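Local structure of 1-pyrroline-5-carboxylate dehydrogenase (Thermus thermophilus, 1UZB) at residues E463-F471 with V482-L490; D134-Y145 with F185-G196. The protein probably catalyses the oxidation of 1-pyrroline-5-carboxylate, through its open semialdehyde, to glutamate with a nicotinamide cofactor. All blocks are in the same frame, centred on the assembly; numbering follows the deposited sequence.

Interaction 1 fastens a loop to the strand that is outermost in this chain's seven-stranded sheet, beside the second subunit, while interaction 2 pairs two helices in the neighbouring nucleotide-binding domain. Their centres are 20 Å apart and their nearest atoms about 6 Å, so they do not touch directly. The loop region carries the connection: Val-480, between the segments of interaction 1, packs on Asp-140, Phe-141 and Tyr-144 of helix 128-149, and beyond 482-490 Gly-498 N is hydrogen-bonded to Tyr-145 OH. Phe-185 and Pro-186 of interaction 2 close the family's Asn-Phe-Pro signature, whose asparagine in relatives helps form the oxyanion hole, so this contact probably lies beside the active site.

Interaction 1: residues E463-F471 with V482-L490; sequences EFHVGNLYF and VQPFGGFKL
Asn-468 meets the loop with both ends of its amide. Its OD1 accepts a nearly straight bond from Gly-486 N (3.1 Å, 165° at the hydrogen), while ND2 gives a more bent one to Pro-484 O, 2.9 Å away, arriving above that carbonyl's plane. With CG anti to the carbonyl carbon (chi1 -77°), the amide reaches across to the backbone on both sides of Phe-485, whose CD1 lies 3.6 Å from OD1. A leucine here has neither amide atom, and would probably leave Gly-486 N without its acceptor and the backbone at 484-486 less firmly held.

Next to it the backbones come close: Gly-467 CA is 3.3 Å from Gly-486 O in a CA-H...O contact, and a side chain on Gly-467 would collide there. The same CA sits over the face of the Phe-488 ring, 4.0 Å from its centroid, a CH-pi contact. Phe-488 also forms an offset stack with His-465, centroids 4.3 Å apart, with Phe-488 CD1 over the middle of the imidazole; Lys-489 CD lies at the imidazole's edge.

Strand 468-471 is the last of the seven-stranded sheet within this chain, and a strand of the second subunit, whose Met-509 packs on Phe-488, continues it in parallel; residues 484-489 belong to the Pro-Phe-Gly-Gly-Phe-Lys motif of aldehyde dehydrogenases.

Farther out, a water lies 2.7 Å from His-465 O and accepts from Lys-489 NZ, which also bonds to Thr-441 O. Lys-496 NZ gathers the carbonyls of Gly-467, Pro-484 and Gly-486, tying the residue before the strand to the loop.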
loop_
_atom_site.group_PDB
_atom_site.type_symbol
_atom_site.label_atom_id
_atom_site.label_comp_id
_atom_site.label_asym_id
_atom_site.label_seq_id
_atom_site.Cartn_x
_atom_site.Cartn_y
_atom_site.Cartn_z
ATOM N N GLU A 463 -26.054 5.404 19.645
ATOM C CA GLU A 463 -27.143 6.344 19.914
ATOM C C GLU A 463 -26.948 7.559 20.821
ATOM O O GLU A 463 -27.837 8.406 20.883
ATOM C CB GLU A 463 -28.357 5.552 20.406
ATOM C CG GLU A 463 -28.891 4.546 19.394
ATOM C CD GLU A 463 -29.415 5.208 18.133
ATOM O OE1 GLU A 463 -30.334 6.046 18.247
ATOM O OE2 GLU A 463 -28.914 4.892 17.031
ATOM N N PHE A 464 -25.836 7.649 21.543
ATOM C CA PHE A 464 -25.584 8.819 22.396
ATOM C C PHE A 464 -25.050 9.829 21.373
ATOM O O PHE A 464 -23.876 9.778 20.990
ATOM C CB PHE A 464 -24.520 8.475 23.442
ATOM C CG PHE A 464 -24.411 9.470 24.575
ATOM C CD1 PHE A 464 -24.672 10.828 24.384
ATOM C CD2 PHE A 464 -23.961 9.048 25.827
ATOM C CE1 PHE A 464 -24.475 11.746 25.424
ATOM C CE2 PHE A 464 -23.764 9.961 26.867
ATOM C CZ PHE A 464 -24.019 11.307 26.662
ATOM N N HIS A 465 -25.916 10.741 20.937
ATOM C CA HIS A 465 -25.575 11.685 19.874
ATOM C C HIS A 465 -24.705 12.891 20.197
ATOM O O HIS A 465 -25.182 14.025 20.269
ATOM C CB HIS A 465 -26.867 12.149 19.181
ATOM C CG HIS A 465 -26.658 12.668 17.791
ATOM N ND1 HIS A 465 -26.116 11.899 16.783
ATOM C CD2 HIS A 465 -26.926 13.877 17.238
ATOM C CE1 HIS A 465 -26.058 12.610 15.671
ATOM N NE2 HIS A 465 -26.542 13.813 15.919
ATOM N N VAL A 466 -23.413 12.631 20.366
ATOM C CA VAL A 466 -22.436 13.680 20.632
ATOM C C VAL A 466 -21.228 13.398 19.746
ATOM O O VAL A 466 -20.969 12.249 19.386
ATOM C CB VAL A 466 -22.002 13.714 22.122
ATOM C CG1 VAL A 466 -23.178 14.127 22.998
ATOM C CG2 VAL A 466 -21.469 12.362 22.548
ATOM N N GLY A 467 -20.494 14.449 19.396
ATOM C CA GLY A 467 -19.338 14.284 18.532
ATOM C C GLY A 467 -18.139 13.617 19.178
ATOM O O GLY A 467 -17.314 13.021 18.484
ATOM N N ASN A 468 -18.028 13.731 20.498
ATOM C CA ASN A 468 -16.921 13.134 21.243
ATOM C C ASN A 468 -17.486 12.403 22.449
ATOM O O ASN A 468 -17.923 13.026 23.423
ATOM C CB ASN A 468 -15.924 14.207 21.696
ATOM C CG ASN A 468 -15.026 14.677 20.568
ATOM O OD1 ASN A 468 -15.428 15.473 19.710
ATOM N ND2 ASN A 468 -13.798 14.166 20.551
ATOM N N LEU A 469 -17.459 11.077 22.368
ATOM C CA LEU A 469 -17.996 10.204 23.405
ATOM C C LEU A 469 -16.881 9.411 24.079
ATOM O O LEU A 469 -15.980 8.912 23.409
ATOM C CB LEU A 469 -19.012 9.262 22.758
ATOM C CG LEU A 469 -19.796 8.253 23.599
ATOM C CD1 LEU A 469 -20.621 8.961 24.665
ATOM C CD2 LEU A 469 -20.700 7.449 22.672
ATOM N N TYR A 470 -16.953 9.291 25.401
ATOM C CA TYR A 470 -15.927 8.587 26.162
ATOM C C TYR A 470 -16.528 7.575 27.126
ATOM O O TYR A 470 -17.504 7.880 27.829
ATOM C CB TYR A 470 -15.087 9.585 26.958
ATOM C CG TYR A 470 -14.503 10.701 26.124
ATOM C CD1 TYR A 470 -15.255 11.835 25.807
ATOM C CD2 TYR A 470 -13.199 10.619 25.642
ATOM C CE1 TYR A 470 -14.714 12.865 25.026
ATOM C CE2 TYR A 470 -12.653 11.631 24.870
ATOM C CZ TYR A 470 -13.410 12.752 24.564
ATOM O OH TYR A 470 -12.856 13.759 23.805
ATOM N N PHE A 471 -15.941 6.380 27.172
ATOM C CA PHE A 471 -16.420 5.331 28.062
ATOM C C PHE A 471 -15.429 5.029 29.183
ATOM O O PHE A 471 -14.250 4.752 28.936
ATOM C CB PHE A 471 -16.695 4.031 27.297
ATOM C CG PHE A 471 -17.719 4.159 26.210
ATOM C CD1 PHE A 471 -18.763 5.077 26.307
ATOM C CD2 PHE A 471 -17.661 3.326 25.098
ATOM C CE1 PHE A 471 -19.732 5.158 25.311
ATOM C CE2 PHE A 471 -18.624 3.397 24.099
ATOM C CZ PHE A 471 -19.665 4.316 24.204
ATOM N N VAL A 482 -5.664 11.963 18.404
ATOM C CA VAL A 482 -6.298 10.797 19.015
ATOM C C VAL A 482 -7.817 10.883 18.972
ATOM O O VAL A 482 -8.497 9.926 18.587
ATOM C CB VAL A 482 -5.877 10.654 20.496
ATOM C CG1 VAL A 482 -6.483 9.396 21.093
ATOM C CG2 VAL A 482 -4.356 10.624 20.609
ATOM N N GLN A 483 -8.333 12.040 19.368
ATOM C CA GLN A 483 -9.765 12.276 19.414
ATOM C C GLN A 483 -10.214 13.513 18.643
ATOM O O GLN A 483 -10.272 14.612 19.203
ATOM C CB GLN A 483 -10.222 12.395 20.874
ATOM C CG GLN A 483 -10.124 11.097 21.663
ATOM C CD GLN A 483 -9.165 11.171 22.843
ATOM O OE1 GLN A 483 -8.685 12.244 23.222
ATOM N NE2 GLN A 483 -8.890 10.021 23.439
ATOM N N PRO A 484 -10.516 13.356 17.341
ATOM C CA PRO A 484 -10.972 14.491 16.528
ATOM C C PRO A 484 -12.041 15.209 17.351
ATOM O O PRO A 484 -13.005 14.584 17.791
ATOM C CB PRO A 484 -11.546 13.809 15.295
ATOM C CG PRO A 484 -10.620 12.640 15.119
ATOM C CD PRO A 484 -10.435 12.124 16.535
ATOM N N PHE A 485 -11.877 16.514 17.549
ATOM C CA PHE A 485 -12.800 17.260 18.400
ATOM C C PHE A 485 -13.786 18.194 17.702
ATOM O O PHE A 485 -13.395 19.095 16.968
ATOM C CB PHE A 485 -11.990 18.054 19.430
ATOM C CG PHE A 485 -12.829 18.659 20.511
ATOM C CD1 PHE A 485 -13.389 17.858 21.502
ATOM C CD2 PHE A 485 -13.096 20.024 20.520
ATOM C CE1 PHE A 485 -14.204 18.409 22.486
ATOM C CE2 PHE A 485 -13.911 20.583 21.502
ATOM C CZ PHE A 485 -14.464 19.775 22.482
ATOM N N GLY A 486 -15.071 17.981 17.959
ATOM C CA GLY A 486 -16.101 18.801 17.345
ATOM C C GLY A 486 -17.434 18.120 17.559
ATOM O O GLY A 486 -17.498 16.890 17.627
ATOM N N GLY A 487 -18.508 18.901 17.621
ATOM C CA GLY A 487 -19.804 18.310 17.892
ATOM C C GLY A 487 -20.880 18.317 16.833
ATOM O O GLY A 487 -20.634 18.592 15.653
ATOM N N PHE A 488 -22.090 18.008 17.297
ATOM C CA PHE A 488 -23.296 17.935 16.476
ATOM C C PHE A 488 -24.286 18.995 16.958
ATOM O O PHE A 488 -24.090 19.630 18.002
ATOM C CB PHE A 488 -23.988 16.577 16.654
ATOM C CG PHE A 488 -23.135 15.384 16.317
ATOM C CD1 PHE A 488 -23.329 14.179 16.990
ATOM C CD2 PHE A 488 -22.184 15.441 15.305
ATOM C CE1 PHE A 488 -22.589 13.046 16.659
ATOM C CE2 PHE A 488 -21.438 14.310 14.964
ATOM C CZ PHE A 488 -21.644 13.111 15.644
ATOM N N LYS A 489 -25.360 19.163 16.198
ATOM C CA LYS A 489 -26.421 20.087 16.570
ATOM C C LYS A 489 -25.933 21.499 16.890
ATOM O O LYS A 489 -25.083 22.029 16.178
ATOM C CB LYS A 489 -27.207 19.473 17.737
ATOM C CG LYS A 489 -27.922 18.178 17.326
ATOM C CD LYS A 489 -28.229 17.261 18.499
ATOM C CE LYS A 489 -29.143 17.911 19.518
ATOM N NZ LYS A 489 -29.425 16.959 20.636
ATOM N N LEU A 490 -26.451 22.122 17.946
ATOM C CA LEU A 490 -26.024 23.484 18.229
ATOM C C LEU A 490 -24.653 23.624 18.880
ATOM O O LEU A 490 -24.301 24.689 19.395
ATOM C CB LEU A 490 -27.111 24.234 19.014
ATOM C CG LEU A 490 -28.373 24.468 18.164
ATOM C CD1 LEU A 490 -29.348 25.356 18.928
ATOM C CD2 LEU A 490 -28.008 25.110 16.827
HETATM O O HOH W 1 -27.379 14.987 21.558
#

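Interaction 2: residues D134-Y145 with F185-G196; sequences DVAEAIDFIEYY and FPVAIFTGMIVG
Helix 134-145 and helix 188-196 run nearly parallel, 11° apart with their axes 8.0 Å from each other, and come together most closely where Ala-138 CA and Ala-188 CA are separated by 3.8 Å. The second belongs to helix 188-199, the connection between parallel strands 165-180 and 203-207, a beta-alpha-beta crossover of the Rossmann-like nucleotide-binding domain; the first packs along its flank.

At the start of that helix Asp-134 OD1 accepts from Ala-188 N at 2.8 Å. Holding CG anti to its own N (chi1 -169°) swings the carboxylate toward residues 185-188, and its other oxygen forms a salt bridge with Lys-126, so both oxygens of this buried acid are engaged.

Small residues let the aromatic ones in. Phe-141 packs obliquely against the backbone, its CD1 3.2 Å from Ala-188 O and close against Gly-192 CA. One turn on, Tyr-145 CD1 rests 3.6 Å from Gly-196 CA, with Val-195 CG2 at its ring edge and its OH bonded to Gly-498 N.

Thr-191 turns its methyl toward Ile-142, CG2 to CG1 3.6 Å, because OG1 is committed to Val-187 O, 2.7 Å away, in the residue just before the helix.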
loop_
_atom_site.group_PDB
_atom_site.type_symbol
_atom_site.label_atom_id
_atom_site.label_comp_id
_atom_site.label_asym_id
_atom_site.label_seq_id
_atom_site.Cartn_x
_atom_site.Cartn_y
_atom_site.Cartn_z
ATOM N N ASP A 134 -2.984 22.882 28.321
ATOM C CA ASP A 134 -3.338 23.893 27.327
ATOM C C ASP A 134 -2.162 24.108 26.368
ATOM O O ASP A 134 -2.307 23.983 25.151
ATOM C CB ASP A 134 -3.696 25.199 28.058
ATOM C CG ASP A 134 -4.334 26.245 27.156
ATOM O OD1 ASP A 134 -3.853 26.448 26.024
ATOM O OD2 ASP A 134 -5.309 26.890 27.603
ATOM N N VAL A 135 -0.991 24.417 26.914
ATOM C CA VAL A 135 0.181 24.648 26.077
ATOM C C VAL A 135 0.579 23.391 25.299
ATOM O O VAL A 135 0.980 23.476 24.131
ATOM C CB VAL A 135 1.370 25.144 26.925
ATOM C CG1 VAL A 135 2.593 25.344 26.044
ATOM C CG2 VAL A 135 0.999 26.463 27.608
ATOM N N ALA A 136 0.470 22.228 25.937
ATOM C CA ALA A 136 0.808 20.972 25.275
ATOM C C ALA A 136 -0.088 20.763 24.054
ATOM O O ALA A 136 0.373 20.309 23.007
ATOM C CB ALA A 136 0.656 19.812 26.248
ATOM N N GLU A 137 -1.369 21.100 24.188
ATOM C CA GLU A 137 -2.318 20.959 23.089
ATOM C C GLU A 137 -1.958 21.911 21.945
ATOM O O GLU A 137 -2.094 21.556 20.780
ATOM C CB GLU A 137 -3.742 21.243 23.575
ATOM C CG GLU A 137 -4.815 20.997 22.522
ATOM C CD GLU A 137 -6.208 21.341 23.012
ATOM O OE1 GLU A 137 -6.540 20.991 24.162
ATOM O OE2 GLU A 137 -6.979 21.949 22.242
ATOM N N ALA A 138 -1.513 23.121 22.281
ATOM C CA ALA A 138 -1.122 24.100 21.265
ATOM C C ALA A 138 0.044 23.548 20.440
ATOM O O ALA A 138 0.044 23.628 19.214
ATOM C CB ALA A 138 -0.714 25.414 21.932
ATOM N N ILE A 139 1.040 22.997 21.130
ATOM C CA ILE A 139 2.192 22.413 20.460
ATOM C C ILE A 139 1.690 21.271 19.574
ATOM O O ILE A 139 2.105 21.144 18.418
ATOM C CB ILE A 139 3.212 21.892 21.497
ATOM C CG1 ILE A 139 3.809 23.073 22.269
ATOM C CG2 ILE A 139 4.309 21.106 20.804
ATOM C CD1 ILE A 139 4.544 22.674 23.533
ATOM N N ASP A 140 0.777 20.459 20.106
ATOM C CA ASP A 140 0.217 19.345 19.340
ATOM C C ASP A 140 -0.444 19.815 18.046
ATOM O O ASP A 140 -0.260 19.197 16.998
ATOM C CB ASP A 140 -0.819 18.560 20.158
ATOM C CG ASP A 140 -0.192 17.679 21.225
ATOM O OD1 ASP A 140 1.044 17.495 21.218
ATOM O OD2 ASP A 140 -0.952 17.153 22.070
ATOM N N PHE A 141 -1.227 20.890 18.111
ATOM C CA PHE A 141 -1.887 21.395 16.907
ATOM C C PHE A 141 -0.862 21.751 15.833
ATOM O O PHE A 141 -1.036 21.412 14.661
ATOM C CB PHE A 141 -2.731 22.636 17.217
ATOM C CG PHE A 141 -4.096 22.334 17.769
ATOM C CD1 PHE A 141 -4.561 23.014 18.889
ATOM C CD2 PHE A 141 -4.934 21.405 17.156
ATOM C CE1 PHE A 141 -5.840 22.779 19.395
ATOM C CE2 PHE A 141 -6.215 21.163 17.653
ATOM C CZ PHE A 141 -6.667 21.851 18.774
ATOM N N ILE A 142 0.207 22.435 16.227
ATOM C CA ILE A 142 1.231 22.830 15.271
ATOM C C ILE A 142 1.908 21.607 14.652
ATOM O O ILE A 142 2.038 21.515 13.430
ATOM C CB ILE A 142 2.300 23.720 15.937
ATOM C CG1 ILE A 142 1.647 24.967 16.541
ATOM C CG2 ILE A 142 3.338 24.132 14.907
ATOM C CD1 ILE A 142 2.593 25.797 17.393
ATOM N N GLU A 143 2.328 20.669 15.496
ATOM C CA GLU A 143 2.995 19.457 15.027
ATOM C C GLU A 143 2.081 18.609 14.143
ATOM O O GLU A 143 2.508 18.086 13.110
ATOM C CB GLU A 143 3.456 18.611 16.220
ATOM C CG GLU A 143 4.541 19.231 17.089
ATOM C CD GLU A 143 5.927 19.141 16.473
ATOM O OE1 GLU A 143 6.098 18.417 15.474
ATOM O OE2 GLU A 143 6.855 19.790 17.000
ATOM N N TYR A 144 0.821 18.484 14.549
ATOM C CA TYR A 144 -0.142 17.688 13.802
ATOM C C TYR A 144 -0.486 18.312 12.455
ATOM O O TYR A 144 -0.381 17.654 11.420
ATOM C CB TYR A 144 -1.423 17.495 14.621
ATOM C CG TYR A 144 -2.393 16.521 13.990
ATOM C CD1 TYR A 144 -2.302 15.148 14.237
ATOM C CD2 TYR A 144 -3.374 16.967 13.109
ATOM C CE1 TYR A 144 -3.171 14.247 13.616
ATOM C CE2 TYR A 144 -4.239 16.081 12.485
ATOM C CZ TYR A 144 -4.134 14.726 12.741
ATOM O OH TYR A 144 -5.000 13.857 12.120
ATOM N N TYR A 145 -0.894 19.578 12.459
ATOM C CA TYR A 145 -1.257 20.244 11.212
ATOM C C TYR A 145 -0.081 20.369 10.238
ATOM O O TYR A 145 -0.281 20.337 9.025
ATOM C CB TYR A 145 -1.880 21.616 11.506
ATOM C CG TYR A 145 -3.225 21.549 12.214
ATOM C CD1 TYR A 145 -3.629 22.568 13.072
ATOM C CD2 TYR A 145 -4.088 20.463 12.029
ATOM C CE1 TYR A 145 -4.852 22.516 13.736
ATOM C CE2 TYR A 145 -5.321 20.395 12.693
ATOM C CZ TYR A 145 -5.693 21.423 13.545
ATOM O OH TYR A 145 -6.886 21.353 14.232
ATOM N N PHE A 185 -9.192 28.458 26.341
ATOM C CA PHE A 185 -8.010 27.744 25.853
ATOM C C PHE A 185 -7.343 28.743 24.920
ATOM O O PHE A 185 -7.241 28.522 23.716
ATOM C CB PHE A 185 -8.385 26.465 25.104
ATOM C CG PHE A 185 -8.851 25.363 26.006
ATOM C CD1 PHE A 185 -10.197 25.234 26.332
ATOM C CD2 PHE A 185 -7.936 24.476 26.569
ATOM C CE1 PHE A 185 -10.627 24.237 27.210
ATOM C CE2 PHE A 185 -8.353 23.479 27.447
ATOM C CZ PHE A 185 -9.704 23.360 27.768
ATOM N N PRO A 186 -6.868 29.866 25.489
ATOM C CA PRO A 186 -6.211 30.965 24.780
ATOM C C PRO A 186 -4.848 30.718 24.163
ATOM O O PRO A 186 -4.302 31.597 23.496
ATOM C CB PRO A 186 -6.204 32.075 25.818
ATOM C CG PRO A 186 -5.962 31.333 27.067
ATOM C CD PRO A 186 -6.839 30.104 26.945
ATOM N N VAL A 187 -4.276 29.548 24.411
ATOM C CA VAL A 187 -3.016 29.212 23.769
ATOM C C VAL A 187 -3.347 28.093 22.781
ATOM O O VAL A 187 -3.125 28.233 21.586
ATOM C CB VAL A 187 -1.934 28.730 24.761
ATOM C CG1 VAL A 187 -0.672 28.341 23.992
ATOM C CG2 VAL A 187 -1.608 29.836 25.749
ATOM N N ALA A 188 -3.932 27.008 23.280
ATOM C CA ALA A 188 -4.281 25.865 22.438
ATOM C C ALA A 188 -5.219 26.144 21.260
ATOM O O ALA A 188 -4.836 25.959 20.107
ATOM C CB ALA A 188 -4.870 24.753 23.298
ATOM N N ILE A 189 -6.449 26.564 21.543
ATOM C CA ILE A 189 -7.409 26.815 20.470
ATOM C C ILE A 189 -7.028 28.033 19.628
ATOM O O ILE A 189 -7.212 28.041 18.414
ATOM C CB ILE A 189 -8.832 26.933 21.046
ATOM C CG1 ILE A 189 -9.230 25.581 21.649
ATOM C CG2 ILE A 189 -9.825 27.330 19.958
ATOM C CD1 ILE A 189 -10.595 25.563 22.294
ATOM N N PHE A 190 -6.483 29.053 20.278
ATOM C CA PHE A 190 -6.019 30.253 19.591
ATOM C C PHE A 190 -5.008 29.802 18.526
ATOM O O PHE A 190 -5.110 30.160 17.355
ATOM C CB PHE A 190 -5.347 31.174 20.616
ATOM C CG PHE A 190 -4.807 32.455 20.046
ATOM C CD1 PHE A 190 -5.658 33.505 19.722
ATOM C CD2 PHE A 190 -3.437 32.628 19.879
ATOM C CE1 PHE A 190 -5.150 34.715 19.245
ATOM C CE2 PHE A 190 -2.918 33.833 19.403
ATOM C CZ PHE A 190 -3.776 34.879 19.086
ATOM N N THR A 191 -4.045 28.985 18.939
ATOM C CA THR A 191 -3.015 28.491 18.032
ATOM C C THR A 191 -3.560 27.576 16.936
ATOM O O THR A 191 -3.265 27.770 15.752
ATOM C CB THR A 191 -1.932 27.730 18.810
ATOM O OG1 THR A 191 -1.275 28.628 19.713
ATOM C CG2 THR A 191 -0.904 27.141 17.862
ATOM N N GLY A 192 -4.354 26.582 17.323
ATOM C CA GLY A 192 -4.904 25.657 16.348
ATOM C C GLY A 192 -5.740 26.307 15.263
ATOM O O GLY A 192 -5.609 25.987 14.076
ATOM N N MET A 193 -6.606 27.226 15.670
ATOM C CA MET A 193 -7.490 27.917 14.738
ATOM C C MET A 193 -6.745 28.774 13.723
ATOM O O MET A 193 -7.254 29.043 12.632
ATOM C CB MET A 193 -8.475 28.798 15.503
ATOM C CG MET A 193 -9.418 28.039 16.409
ATOM S SD MET A 193 -10.532 29.170 17.254
ATOM C CE MET A 193 -11.695 29.370 15.970
ATOM N N ILE A 194 -5.540 29.202 14.091
ATOM C CA ILE A 194 -4.704 30.029 13.228
ATOM C C ILE A 194 -3.791 29.199 12.326
ATOM O O ILE A 194 -3.797 29.362 11.104
ATOM C CB ILE A 194 -3.792 30.966 14.062
ATOM C CG1 ILE A 194 -4.637 31.982 14.833
ATOM C CG2 ILE A 194 -2.788 31.670 13.155
ATOM C CD1 ILE A 194 -3.833 32.816 15.806
ATOM N N VAL A 195 -3.018 28.296 12.928
ATOM C CA VAL A 195 -2.062 27.515 12.152
ATOM C C VAL A 195 -2.654 26.487 11.201
ATOM O O VAL A 195 -2.006 26.119 10.226
ATOM C CB VAL A 195 -0.995 26.837 13.070
ATOM C CG1 VAL A 195 -0.284 27.896 13.906
ATOM C CG2 VAL A 195 -1.634 25.791 13.963
ATOM N N GLY A 196 -3.870 26.024 11.468
ATOM C CA GLY A 196 -4.489 25.064 10.567
ATOM C C GLY A 196 -4.676 25.711 9.203
ATOM O O GLY A 196 -4.154 25.224 8.195
#